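Local coordinates for protein endoglucanase (Ruminococcus champanellensis, PDB 6WQV) that probably hydrolyses beta-1,4-linked plant polysaccharides such as cellulose and xylan, as a broad-specificity endoglucanase of glycoside hydrolase family 5, at residues G299-G304 with L349-K354; N293-N298 with A325-G330. All coordinates share one frame; numbering follows the deposited sequence. Where two conformers were deposited one is given.

Contact 1: residues G299-G304 with L349-K354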
loop_
_atom_site.group_PDB
_atom_site.type_symbol
_atom_site.label_atom_id
_atom_site.label_comp_id
_atom_site.label_asym_id
_atom_site.label_seq_id
_atom_site.Cartn_x
_atom_site.Cartn_y
_atom_site.Cartn_z
ATOM N N GLY A 299 -13.990 6.931 20.665
ATOM C CA GLY A 299 -14.496 6.108 19.577
ATOM C C GLY A 299 -13.394 5.496 18.736
ATOM O O GLY A 299 -13.478 4.329 18.342
ATOM N N ARG A 300 -12.347 6.263 18.441
ATOM C CA ARG A 300 -11.260 5.695 17.657
ATOM C C ARG A 300 -10.502 4.630 18.436
ATOM O O ARG A 300 -10.022 3.657 17.835
ATOM C CB ARG A 300 -10.311 6.783 17.155
ATOM C CG ARG A 300 -10.934 7.696 16.104
ATOM C CD ARG A 300 -9.892 8.244 15.137
ATOM N NE ARG A 300 -8.995 9.190 15.796
ATOM C CZ ARG A 300 -7.833 9.598 15.292
ATOM N NH1 ARG A 300 -7.409 9.154 14.120
ATOM N NH2 ARG A 300 -7.103 10.459 15.983
ATOM N N VAL A 301 -10.373 4.790 19.757
ATOM C CA VAL A 301 -9.725 3.767 20.580
ATOM C C VAL A 301 -10.529 2.473 20.553
ATOM O O VAL A 301 -9.975 1.382 20.382
ATOM C CB VAL A 301 -9.503 4.286 22.012
ATOM C CG1 VAL A 301 -9.136 3.147 22.964
ATOM C CG2 VAL A 301 -8.412 5.355 22.029
ATOM N N LEU A 302 -11.848 2.571 20.711
ATOM C CA LEU A 302 -12.684 1.377 20.677
ATOM C C LEU A 302 -12.636 0.727 19.303
ATOM O O LEU A 302 -12.496 -0.498 19.181
ATOM C CB LEU A 302 -14.115 1.756 21.049
ATOM C CG LEU A 302 -15.144 0.631 21.087
ATOM C CD1 LEU A 302 -14.787 -0.357 22.178
ATOM C CD2 LEU A 302 -16.545 1.178 21.290
ATOM N N TRP A 303 -12.758 1.538 18.250
ATOM C CA TRP A 303 -12.639 1.033 16.885
ATOM C C TRP A 303 -11.288 0.364 16.667
ATOM O O TRP A 303 -11.213 -0.749 16.133
ATOM C CB TRP A 303 -12.849 2.196 15.905
ATOM C CG TRP A 303 -12.431 1.905 14.507
ATOM C CD1 TRP A 303 -13.187 1.338 13.522
ATOM C CD2 TRP A 303 -11.148 2.163 13.931
ATOM N NE1 TRP A 303 -12.447 1.226 12.363
ATOM C CE2 TRP A 303 -11.194 1.729 12.592
ATOM C CE3 TRP A 303 -9.966 2.724 14.422
ATOM C CZ2 TRP A 303 -10.095 1.835 11.735
ATOM C CZ3 TRP A 303 -8.875 2.825 13.573
ATOM C CH2 TRP A 303 -8.947 2.375 12.250
ATOM N N GLY A 304 -10.207 1.016 17.096
ATOM C CA GLY A 304 -8.879 0.504 16.804
ATOM C C GLY A 304 -8.562 -0.786 17.533
ATOM O O GLY A 304 -7.958 -1.700 16.953
ATOM N N LEU A 349 -2.610 4.533 19.567
ATOM C CA LEU A 349 -1.455 3.665 19.343
ATOM C C LEU A 349 -1.490 2.469 20.291
ATOM O O LEU A 349 -1.343 1.317 19.868
ATOM C CB LEU A 349 -0.154 4.455 19.509
ATOM C CG LEU A 349 1.140 3.688 19.231
ATOM C CD1 LEU A 349 1.242 3.357 17.749
ATOM C CD2 LEU A 349 2.361 4.475 19.689
ATOM N N GLU A 350 -1.699 2.720 21.586
ATOM C CA GLU A 350 -1.756 1.636 22.562
ATOM C C GLU A 350 -2.860 0.640 22.218
ATOM O O GLU A 350 -2.687 -0.574 22.372
ATOM C CB GLU A 350 -1.978 2.236 23.952
ATOM C CG GLU A 350 -2.196 1.258 25.084
ATOM C CD GLU A 350 -2.507 1.956 26.409
ATOM O OE1 GLU A 350 -3.517 2.691 26.495
ATOM O OE2 GLU A 350 -1.725 1.776 27.364
ATOM N N ALA A 351 -4.006 1.140 21.755
ATOM C CA ALA A 351 -5.113 0.261 21.408
ATOM C C ALA A 351 -4.735 -0.693 20.280
ATOM O O ALA A 351 -5.108 -1.870 20.305
ATOM C CB ALA A 351 -6.325 1.103 21.016
ATOM N N MET A 352 -3.992 -0.209 19.292
ATOM C CA MET A 352 -3.633 -1.055 18.161
ATOM C C MET A 352 -2.452 -1.964 18.457
ATOM O O MET A 352 -2.260 -2.956 17.745
ATOM C CB MET A 352 -3.366 -0.178 16.943
ATOM C CG MET A 352 -4.617 0.560 16.523
ATOM S SD MET A 352 -4.422 1.475 15.003
ATOM C CE MET A 352 -3.142 2.624 15.514
ATOM N N MET A 353 -1.677 -1.671 19.500
ATOM C CA MET A 353 -0.488 -2.445 19.818
ATOM C C MET A 353 -0.711 -3.535 20.857
ATOM O O MET A 353 0.207 -4.327 21.101
ATOM C CB MET A 353 0.614 -1.509 20.318
ATOM C CG MET A 353 1.160 -0.597 19.250
ATOM S SD MET A 353 1.971 -1.542 17.948
ATOM C CE MET A 353 2.211 -0.272 16.715
ATOM N N LYS A 354 -1.880 -3.610 21.475
ATOM C CA LYS A 354 -2.070 -4.602 22.528
ATOM C C LYS A 354 -2.214 -6.003 21.925
ATOM O O LYS A 354 -2.396 -6.185 20.717
ATOM C CB LYS A 354 -3.234 -4.236 23.454
ATOM C CG LYS A 354 -4.579 -4.052 22.800
ATOM C CD LYS A 354 -5.631 -3.622 23.827
ATOM C CE LYS A 354 -5.867 -4.696 24.890
ATOM N NZ LYS A 354 -7.078 -4.439 25.722
ATOM O OXT LYS A 354 -2.107 -7.000 22.636
#

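Contact 2: residues N293-N298 with A325-G330. With EDO (1,2-ethanediol), chain I.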
loop_
_atom_site.group_PDB
_atom_site.type_symbol
_atom_site.label_atom_id
_atom_site.label_comp_id
_atom_site.label_asym_id
_atom_site.label_seq_id
_atom_site.Cartn_x
_atom_site.Cartn_y
_atom_site.Cartn_z
ATOM N N ASN A 293 -9.106 11.552 12.117
ATOM C CA ASN A 293 -9.275 12.290 13.359
ATOM C C ASN A 293 -10.516 13.168 13.261
ATOM O O ASN A 293 -10.563 14.095 12.444
ATOM C CB ASN A 293 -8.084 13.191 13.663
ATOM C CG ASN A 293 -8.359 14.097 14.854
ATOM O OD1 ASN A 293 -9.015 13.688 15.813
ATOM N ND2 ASN A 293 -7.886 15.332 14.788
ATOM N N LYS A 294 -11.512 12.891 14.104
ATOM C CA LYS A 294 -12.723 13.694 14.212
ATOM C C LYS A 294 -12.898 14.180 15.645
ATOM O O LYS A 294 -14.021 14.396 16.113
ATOM C CB LYS A 294 -13.944 12.905 13.736
ATOM C CG LYS A 294 -13.930 12.624 12.237
ATOM C CD LYS A 294 -15.051 11.678 11.835
ATOM C CE LYS A 294 -15.091 11.475 10.329
ATOM N NZ LYS A 294 -16.002 10.360 9.946
ATOM N N ASN A 295 -11.772 14.331 16.358
ATOM C CA ASN A 295 -11.764 14.790 17.745
ATOM C C ASN A 295 -12.636 13.876 18.601
ATOM O O ASN A 295 -13.425 14.310 19.444
ATOM C CB ASN A 295 -12.140 16.265 17.808
ATOM C CG ASN A 295 -11.209 17.113 16.946
ATOM O OD1 ASN A 295 -11.654 17.878 16.091
ATOM N ND2 ASN A 295 -9.901 16.940 17.144
ATOM N N ASN A 296 -12.414 12.576 18.402
ATOM C CA ASN A 296 -13.278 11.514 18.883
ATOM C C ASN A 296 -12.418 10.369 19.417
ATOM O O ASN A 296 -12.485 9.238 18.953
ATOM C CB ASN A 296 -14.157 11.031 17.722
ATOM C CG ASN A 296 -13.342 10.551 16.479
ATOM O OD1 ASN A 296 -12.192 10.952 16.236
ATOM N ND2 ASN A 296 -13.967 9.700 15.677
ATOM N N ILE A 297 -11.582 10.646 20.415
ATOM C CA ILE A 297 -10.543 9.672 20.736
ATOM C C ILE A 297 -11.144 8.402 21.340
ATOM O O ILE A 297 -10.660 7.298 21.071
ATOM C CB ILE A 297 -9.424 10.275 21.603
ATOM C CG1 ILE A 297 -8.221 9.321 21.662
ATOM C CG2 ILE A 297 -9.929 10.531 23.006
ATOM C CD1 ILE A 297 -7.566 9.027 20.308
ATOM N N ASN A 298 -12.206 8.519 22.140
ATOM C CA ASN A 298 -12.767 7.308 22.744
ATOM C C ASN A 298 -13.319 6.373 21.673
ATOM O O ASN A 298 -13.116 5.153 21.736
ATOM C CB ASN A 298 -13.826 7.650 23.793
ATOM C CG ASN A 298 -13.229 8.279 25.042
ATOM O OD1 ASN A 298 -12.040 8.124 25.330
ATOM N ND2 ASN A 298 -14.058 8.992 25.792
ATOM N N ALA A 325 -1.134 14.276 8.986
ATOM C CA ALA A 325 -2.101 15.371 9.027
ATOM C C ALA A 325 -3.027 15.174 10.223
ATOM O O ALA A 325 -3.612 14.101 10.389
ATOM C CB ALA A 325 -2.910 15.414 7.725
ATOM N N PHE A 326 -3.159 16.215 11.046
ATOM C CA PHE A 326 -3.848 16.130 12.334
ATOM C C PHE A 326 -5.095 16.993 12.407
ATOM O O PHE A 326 -6.173 16.477 12.724
ATOM C CB PHE A 326 -2.845 16.438 13.480
ATOM C CG PHE A 326 -1.686 15.500 13.458
ATOM C CD1 PHE A 326 -1.790 14.254 14.037
ATOM C CD2 PHE A 326 -0.536 15.817 12.752
ATOM C CE1 PHE A 326 -0.752 13.345 13.947
ATOM C CE2 PHE A 326 0.503 14.915 12.660
ATOM C CZ PHE A 326 0.387 13.672 13.253
ATOM N N ASP A 327 -4.990 18.281 12.106
ATOM C CA ASP A 327 -6.112 19.198 12.262
ATOM C C ASP A 327 -6.299 20.048 11.011
ATOM O O ASP A 327 -6.730 21.200 11.094
ATOM C CB ASP A 327 -5.929 20.053 13.515
ATOM C CG ASP A 327 -5.817 19.208 14.782
ATOM O OD1 ASP A 327 -6.797 18.516 15.131
ATOM O OD2 ASP A 327 -4.740 19.226 15.414
ATOM N N THR A 328 -6.003 19.474 9.844
ATOM C CA THR A 328 -6.173 20.156 8.575
ATOM C C THR A 328 -7.632 20.072 8.115
ATOM O O THR A 328 -8.466 19.388 8.713
ATOM C CB THR A 328 -5.273 19.526 7.507
ATOM O OG1 THR A 328 -5.841 18.281 7.073
ATOM C CG2 THR A 328 -3.868 19.272 8.051
ATOM N N SER A 329 -7.933 20.790 7.031
ATOM C CA SER A 329 -9.249 20.738 6.406
ATOM C C SER A 329 -9.415 19.530 5.488
ATOM O O SER A 329 -10.495 19.351 4.911
ATOM C CB SER A 329 -9.486 22.013 5.600
ATOM O OG SER A 329 -8.496 22.144 4.595
ATOM N N GLY A 330 -8.382 18.712 5.342
ATOM C CA GLY A 330 -8.411 17.506 4.542
ATOM C C GLY A 330 -8.564 16.259 5.385
ATOM O O GLY A 330 -9.182 16.273 6.456
HETATM C C1 EDO I . -1.132 19.812 10.957
HETATM O O1 EDO I . -1.551 18.510 10.541
HETATM C C2 EDO I . -1.987 20.255 12.138
HETATM O O2 EDO I . -3.349 20.306 11.703
HETATM O O HOH W 1 -9.361 18.548 14.072
#

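Contact 1: residues G299-G304 with L349-K354
The indole of Trp303 lies beside the contact, with the carbonyl oxygen of Arg300 at its edge and in its plane, 3.5 Å from Trp303 CE3. The aromatic groups of Phe258, which meets the indole edge-to-face, Phe248 and Tyr307 pack around it, while Trp303 NE1 is held by the backbone oxygen of Ser244.

The contact proper is made by two neighbouring helices on the outside of a closed eight-stranded (beta/alpha) barrel. Their short segments run nearly parallel, at 12°, with the axes approaching to 8.4 Å. Where they are nearest, Gly304 CA and Met352 CA are 5.6 Å apart, a spacing helped by the missing side chain of Gly304: a CB there would point toward the other helix, a tight 3.4 Å from Met352 CG. Ala351 directs its methyl toward the opposing helix and meets Val301 twice: Ala351 CB lies 3.7 Å from Val301 O and 4.0 Å from Val301 CG1. The second touch depends on the valine torsion (chi1 167°), which sets CG1 opposite the backbone nitrogen and beside the carbonyl carbon, on the flank that the alanine methyl reaches. In the conformer modelled here, Met352 brings CG to 4.1 Å from Gly304 O and continues inward to Leu308 and to Trp320 of strand 318-322.

No hydrogen bond or charge pair spans the 168 Å² buried here. Methyl and methylene groups resting against carbonyl oxygens and one valine branch imply an association governed by shape and small residue size, with little directional chemistry.

Contact 2: residues N293-N298 with A325-G330
Asn293 and Phe326 bring the two backbones to 6.7 Å, CA to CA, and neither segment is extended into a strand here. In the (beta/alpha)8 barrel, residues 293-296 belong to the loop after the seventh strand and lead into helix 297-313, and residues 325-330 to the loop after the eighth. Residues 293-295 form an Asx turn: Asn295, in the left-handed helical region, gives its N-H to Asn293 OD1 at 2.9 Å, approaching from above the carbonyl plane (52° out of it). Asn296 then occupies the N-cap position of the helix.

The Asn293 amide carries the contact. With CG opposite the backbone nitrogen (chi1 172°), the group reaches the other segment, and ND2 donates to Phe326 O at 2.9 Å in a nearly straight bond (167°). The acceptor lies in the amide plane, whereas the donor is tilted from the carbonyl plane of Phe326. Bonds at both OD1 and ND2 fix the flip of this amide. With an alanine here, Phe326 O would probably lose this donor and Asn295 N its acceptor, leaving the turn freer to move.

Ala325 N bonds to OD1 of the glycan-pocket residue Asn323, but the Phe326 side chain lies about 11 Å from a bound glucose unit, and the contact stands back from the pocket. An ethanediol, probably from the crystallisation liquor, accepts from Phe326 N through its O1 at 2.8 Å. Between the exposed Asn295 and Asp327, one water donates to both Asn295 OD1 (3.1 Å) and Asp327 OD1 (2.8 Å).

How the contacts relate
From the N terminus, the segments come in the order 293-298, 299-304, 325-330 and 349-354, so the two contacts cross: each opens before the other has closed. Contact 2 closes first, around a loop of 26 intervening residues; contact 1 closes at the C terminus after 44. Strand 318-322 lies within both. Helix 297-313 is common ground: its first two residues belong to contact 2 and residues 299-304 to contact 1. Contact 2 thus ties the loops that follow strands 284-289 and 318-322, while contact 1 joins the helices that come after them. Their centres are 15 Å apart, and Arg300 NH1 packs 3.6 Å from Asn293 N.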